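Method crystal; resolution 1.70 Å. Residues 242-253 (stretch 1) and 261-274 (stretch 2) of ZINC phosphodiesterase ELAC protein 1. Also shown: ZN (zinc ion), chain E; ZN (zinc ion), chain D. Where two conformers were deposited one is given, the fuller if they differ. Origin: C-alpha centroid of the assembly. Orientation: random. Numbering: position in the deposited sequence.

Stretch 1 (242-253) VGRKICILGDCS
Stretch 2 (261-274) VKLCFEADLLIHEA

How do the two backbones lie against each other? Strand 245-249 and strand 269-273 run parallel, their axes 5° apart and 4.8 Å at closest approach, with phi between about -70° and -140° and psi between 115° and 152°. Ile246 pairs with Leu269, Cys247 with Leu270 and Ile248 with Ile271, at CA-CA spacings of 4.7 to 5.0 Å. As parallel pairing requires, Cys247 reaches both ways: its N donates to Leu269 O at 3.0 Å and its O accepts from Ile271 N at 2.8 Å, both nearly straight. Leu249 N continues the ladder to Ile271 O at 2.9 Å, while at its start Leu269 N makes a weak bond to Lys245 O at 3.3 Å.

What secures the start of the ladder? Asp268 (chi1 m) clasps Lys245: its OD2 accepts from Lys245 N at 2.8 Å, and its N donates to Lys245 O, also at 2.8 Å. The CA-to-CB bond of Lys245 points sideways, but its side chain (t, t, m, t) brings its end to the type II turn Cys264-Ala267, which Ala267 N closes onto Cys264 O at 3.0 Å. There Lys245 NZ donates to Phe265 O at 2.7 Å and to Leu263 O at 3.0 Å, so one ammonium group ties Leu263 to the turn.

Where do the apolar side chains meet? Ile246, Ile248, Leu269 and Ile271 share one sheet face, with Ile246 CD1 3.7 Å from Leu269 CB and Ile248 CG1 3.8 Å from Ile271 CD1. Both isoleucines of the latter pair are m, t; Ile246 is m, m and Leu269 t, p. Cys247 (m) and Leu270 (t, p) occupy the other face, Cys247 CB lying 3.9 Å from Leu270 CD1. Cys247 SG sits 3.7 Å from Cys264 SG (chi1 m), too far for a disulfide. Leu249 (m, p) brings its CD1 to 3.4 Å from Leu270 CD1.

How is the zinc-binding end joined to the second strand? Asp251 (chi1 m) bridges the two zinc ions through OD2, 2.4 Å from ZN of chain E and 2.2 Å from ZN of chain D; water 2 also binds both. Beyond it, Cys252 N donates to Glu273 OE2 at 2.9 Å, with Glu273 chi1 p. Water 1 links the two stretches, donating to Gly250 O and accepting from Glu273 N, each at 2.8 Å. Cys252 SG (chi1 p) approaches the His272 ring obliquely, 4.5 Å from its centroid, while His272 ND1 donates to Glu273 O at 2.8 Å.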

# COMPACT_ATOMS: atom_id res chain seq x y z
N VAL A 242 9.37 -23.24 26.80
CA VAL A 242 10.60 -23.84 27.32
C VAL A 242 11.79 -22.90 27.04
O VAL A 242 12.46 -22.40 27.95
CB VAL A 242 10.86 -25.21 26.67
N GLY A 243 12.03 -22.68 25.76
CA GLY A 243 13.05 -21.76 25.32
C GLY A 243 12.49 -20.35 25.41
O GLY A 243 11.73 -20.02 26.33
N ARG A 244 12.82 -19.53 24.43
CA ARG A 244 12.38 -18.16 24.42
C ARG A 244 10.90 -18.08 24.03
O ARG A 244 10.40 -18.91 23.28
CB ARG A 244 13.26 -17.32 23.51
CG ARG A 244 14.69 -17.16 24.05
CD ARG A 244 15.65 -16.61 22.99
NE ARG A 244 16.10 -17.67 22.09
CZ ARG A 244 17.21 -17.65 21.35
NH1 ARG A 244 18.03 -16.62 21.37
NH2 ARG A 244 17.49 -18.68 20.57
N LYS A 245 10.22 -17.06 24.56
CA LYS A 245 8.81 -16.79 24.25
C LYS A 245 8.67 -15.32 23.87
O LYS A 245 9.01 -14.42 24.64
CB LYS A 245 7.90 -17.12 25.44
CG LYS A 245 6.45 -16.67 25.24
CD LYS A 245 5.56 -16.91 26.47
CE LYS A 245 5.23 -18.35 26.71
NZ LYS A 245 4.25 -18.51 27.85
N ILE A 246 8.15 -15.11 22.66
CA ILE A 246 7.88 -13.78 22.13
C ILE A 246 6.38 -13.67 21.83
O ILE A 246 5.83 -14.52 21.15
CB ILE A 246 8.57 -13.56 20.79
CG1 ILE A 246 10.06 -13.88 20.91
CG2 ILE A 246 8.37 -12.11 20.36
CD1 ILE A 246 10.81 -12.97 21.77
N CYS A 247 5.74 -12.66 22.41
CA CYS A 247 4.32 -12.40 22.20
C CYS A 247 4.13 -11.01 21.58
O CYS A 247 4.67 -10.03 22.05
CB CYS A 247 3.57 -12.46 23.51
SG CYS A 247 3.62 -14.13 24.20
N ILE A 248 3.35 -10.99 20.52
CA ILE A 248 3.13 -9.78 19.72
C ILE A 248 1.63 -9.60 19.60
O ILE A 248 0.95 -10.47 19.02
CB ILE A 248 3.74 -9.96 18.32
CG1 ILE A 248 5.25 -10.25 18.46
CG2 ILE A 248 3.53 -8.66 17.49
CD1 ILE A 248 5.94 -10.56 17.17
N LEU A 249 1.11 -8.52 20.19
CA LEU A 249 -0.33 -8.28 20.22
C LEU A 249 -0.74 -7.21 19.20
O LEU A 249 -0.11 -6.15 19.15
CB LEU A 249 -0.83 -7.84 21.57
CG LEU A 249 -1.00 -8.91 22.66
CD1 LEU A 249 0.33 -9.52 23.05
CD2 LEU A 249 -1.72 -8.27 23.85
N GLY A 250 -1.79 -7.51 18.43
CA GLY A 250 -2.43 -6.48 17.57
C GLY A 250 -3.09 -5.38 18.38
O GLY A 250 -3.16 -5.41 19.63
N ASP A 251 -3.59 -4.38 17.66
CA ASP A 251 -4.35 -3.28 18.26
C ASP A 251 -5.43 -3.88 19.15
O ASP A 251 -6.10 -4.85 18.80
CB ASP A 251 -5.09 -2.45 17.23
CG ASP A 251 -4.15 -1.71 16.25
OD1 ASP A 251 -2.92 -1.83 16.32
OD2 ASP A 251 -4.70 -1.02 15.35
N CYS A 252 -5.60 -3.27 20.31
CA CYS A 252 -6.57 -3.76 21.30
C CYS A 252 -6.74 -2.77 22.45
O CYS A 252 -5.86 -1.98 22.74
CB CYS A 252 -6.13 -5.11 21.87
SG CYS A 252 -4.66 -5.13 22.87
N SER A 253 -7.88 -2.93 23.12
CA SER A 253 -8.22 -2.29 24.39
C SER A 253 -8.26 -3.32 25.52
O SER A 253 -8.51 -2.97 26.68
CB SER A 253 -9.59 -1.63 24.26
OG SER A 253 -9.93 -0.89 25.41
N VAL A 261 -3.79 -14.33 28.57
CA VAL A 261 -2.93 -14.22 29.76
C VAL A 261 -2.05 -15.46 29.93
O VAL A 261 -0.85 -15.38 30.32
CB VAL A 261 -3.74 -13.95 31.05
CG1 VAL A 261 -2.81 -13.54 32.17
CG2 VAL A 261 -4.81 -12.88 30.81
N LYS A 262 -2.65 -16.61 29.63
CA LYS A 262 -1.99 -17.90 29.79
C LYS A 262 -0.87 -18.05 28.77
O LYS A 262 0.22 -18.49 29.11
CB LYS A 262 -3.00 -19.06 29.67
N LEU A 263 -1.14 -17.65 27.53
CA LEU A 263 -0.14 -17.80 26.46
C LEU A 263 1.04 -16.86 26.59
O LEU A 263 2.13 -17.18 26.15
CB LEU A 263 -0.79 -17.59 25.10
CG LEU A 263 -1.46 -18.85 24.54
CD1 LEU A 263 -2.18 -18.52 23.24
CD2 LEU A 263 -0.47 -20.01 24.37
N CYS A 264 0.82 -15.71 27.21
CA CYS A 264 1.85 -14.67 27.35
C CYS A 264 2.67 -14.80 28.61
O CYS A 264 3.57 -13.98 28.83
CB CYS A 264 1.23 -13.28 27.30
SG CYS A 264 0.55 -12.83 25.69
N PHE A 265 2.35 -15.80 29.44
CA PHE A 265 2.99 -15.94 30.73
C PHE A 265 4.51 -16.02 30.60
O PHE A 265 5.03 -16.82 29.84
CB PHE A 265 2.48 -17.20 31.45
CG PHE A 265 3.06 -17.40 32.83
CD1 PHE A 265 2.96 -16.41 33.78
CD2 PHE A 265 3.69 -18.58 33.16
CE1 PHE A 265 3.50 -16.60 35.06
CE2 PHE A 265 4.23 -18.78 34.41
CZ PHE A 265 4.14 -17.78 35.37
N GLU A 266 5.18 -15.17 31.35
CA GLU A 266 6.66 -15.07 31.37
C GLU A 266 7.29 -14.87 29.99
O GLU A 266 8.42 -15.30 29.72
CB GLU A 266 7.29 -16.26 32.12
CG GLU A 266 6.94 -16.24 33.60
CD GLU A 266 7.69 -17.30 34.40
OE1 GLU A 266 8.02 -18.37 33.85
OE2 GLU A 266 7.93 -17.03 35.59
N ALA A 267 6.56 -14.17 29.11
CA ALA A 267 7.12 -13.75 27.83
C ALA A 267 8.47 -13.06 28.03
O ALA A 267 8.62 -12.16 28.87
CB ALA A 267 6.18 -12.82 27.07
N ASP A 268 9.44 -13.47 27.22
CA ASP A 268 10.75 -12.82 27.19
C ASP A 268 10.69 -11.46 26.56
O ASP A 268 11.42 -10.55 26.95
CB ASP A 268 11.75 -13.71 26.47
CG ASP A 268 11.98 -14.98 27.22
OD1 ASP A 268 12.61 -14.92 28.29
OD2 ASP A 268 11.48 -16.03 26.78
N LEU A 269 9.80 -11.34 25.58
CA LEU A 269 9.47 -10.06 24.97
C LEU A 269 7.97 -10.02 24.71
O LEU A 269 7.41 -10.95 24.14
CB LEU A 269 10.27 -9.88 23.70
CG LEU A 269 10.32 -8.42 23.21
CD1 LEU A 269 11.29 -7.67 24.09
CD2 LEU A 269 10.69 -8.29 21.73
N LEU A 270 7.33 -8.95 25.17
CA LEU A 270 5.93 -8.70 24.93
C LEU A 270 5.80 -7.36 24.17
O LEU A 270 6.22 -6.33 24.69
CB LEU A 270 5.15 -8.62 26.24
CG LEU A 270 3.69 -8.16 26.19
CD1 LEU A 270 2.88 -9.05 25.30
CD2 LEU A 270 3.14 -8.21 27.62
N ILE A 271 5.25 -7.41 22.96
CA ILE A 271 5.03 -6.21 22.09
C ILE A 271 3.55 -5.85 22.14
O ILE A 271 2.67 -6.68 21.87
CB ILE A 271 5.46 -6.45 20.67
CG1 ILE A 271 6.93 -6.88 20.62
CG2 ILE A 271 5.13 -5.17 19.77
CD1 ILE A 271 7.38 -7.14 19.20
N HIS A 272 3.28 -4.64 22.61
CA HIS A 272 1.93 -4.18 22.88
C HIS A 272 1.77 -2.74 22.34
O HIS A 272 2.68 -1.93 22.42
CB HIS A 272 1.68 -4.19 24.40
CG HIS A 272 0.23 -4.19 24.79
ND1 HIS A 272 -0.60 -3.11 24.58
CD2 HIS A 272 -0.51 -5.12 25.45
CE1 HIS A 272 -1.81 -3.41 25.03
NE2 HIS A 272 -1.78 -4.62 25.57
N GLU A 273 0.58 -2.45 21.83
CA GLU A 273 0.31 -1.05 21.47
C GLU A 273 0.14 -0.10 22.66
O GLU A 273 -0.23 -0.46 23.77
CB GLU A 273 -0.94 -0.94 20.61
CG GLU A 273 -2.24 -1.26 21.33
CD GLU A 273 -3.32 -0.30 20.89
OE1 GLU A 273 -3.23 0.90 21.26
OE2 GLU A 273 -4.19 -0.71 20.11
N ALA A 274 0.47 1.15 22.42
CA ALA A 274 0.11 2.24 23.33
C ALA A 274 -0.18 3.48 22.49
O ALA A 274 0.64 4.38 22.40
CB ALA A 274 1.20 2.54 24.34
ZN ZN E . -6.79 -1.19 14.21
ZN ZN D . -3.64 0.10 13.81
O HOH W 1 -1.35 -4.51 21.53
O HOH W 2 -5.48 -0.44 12.80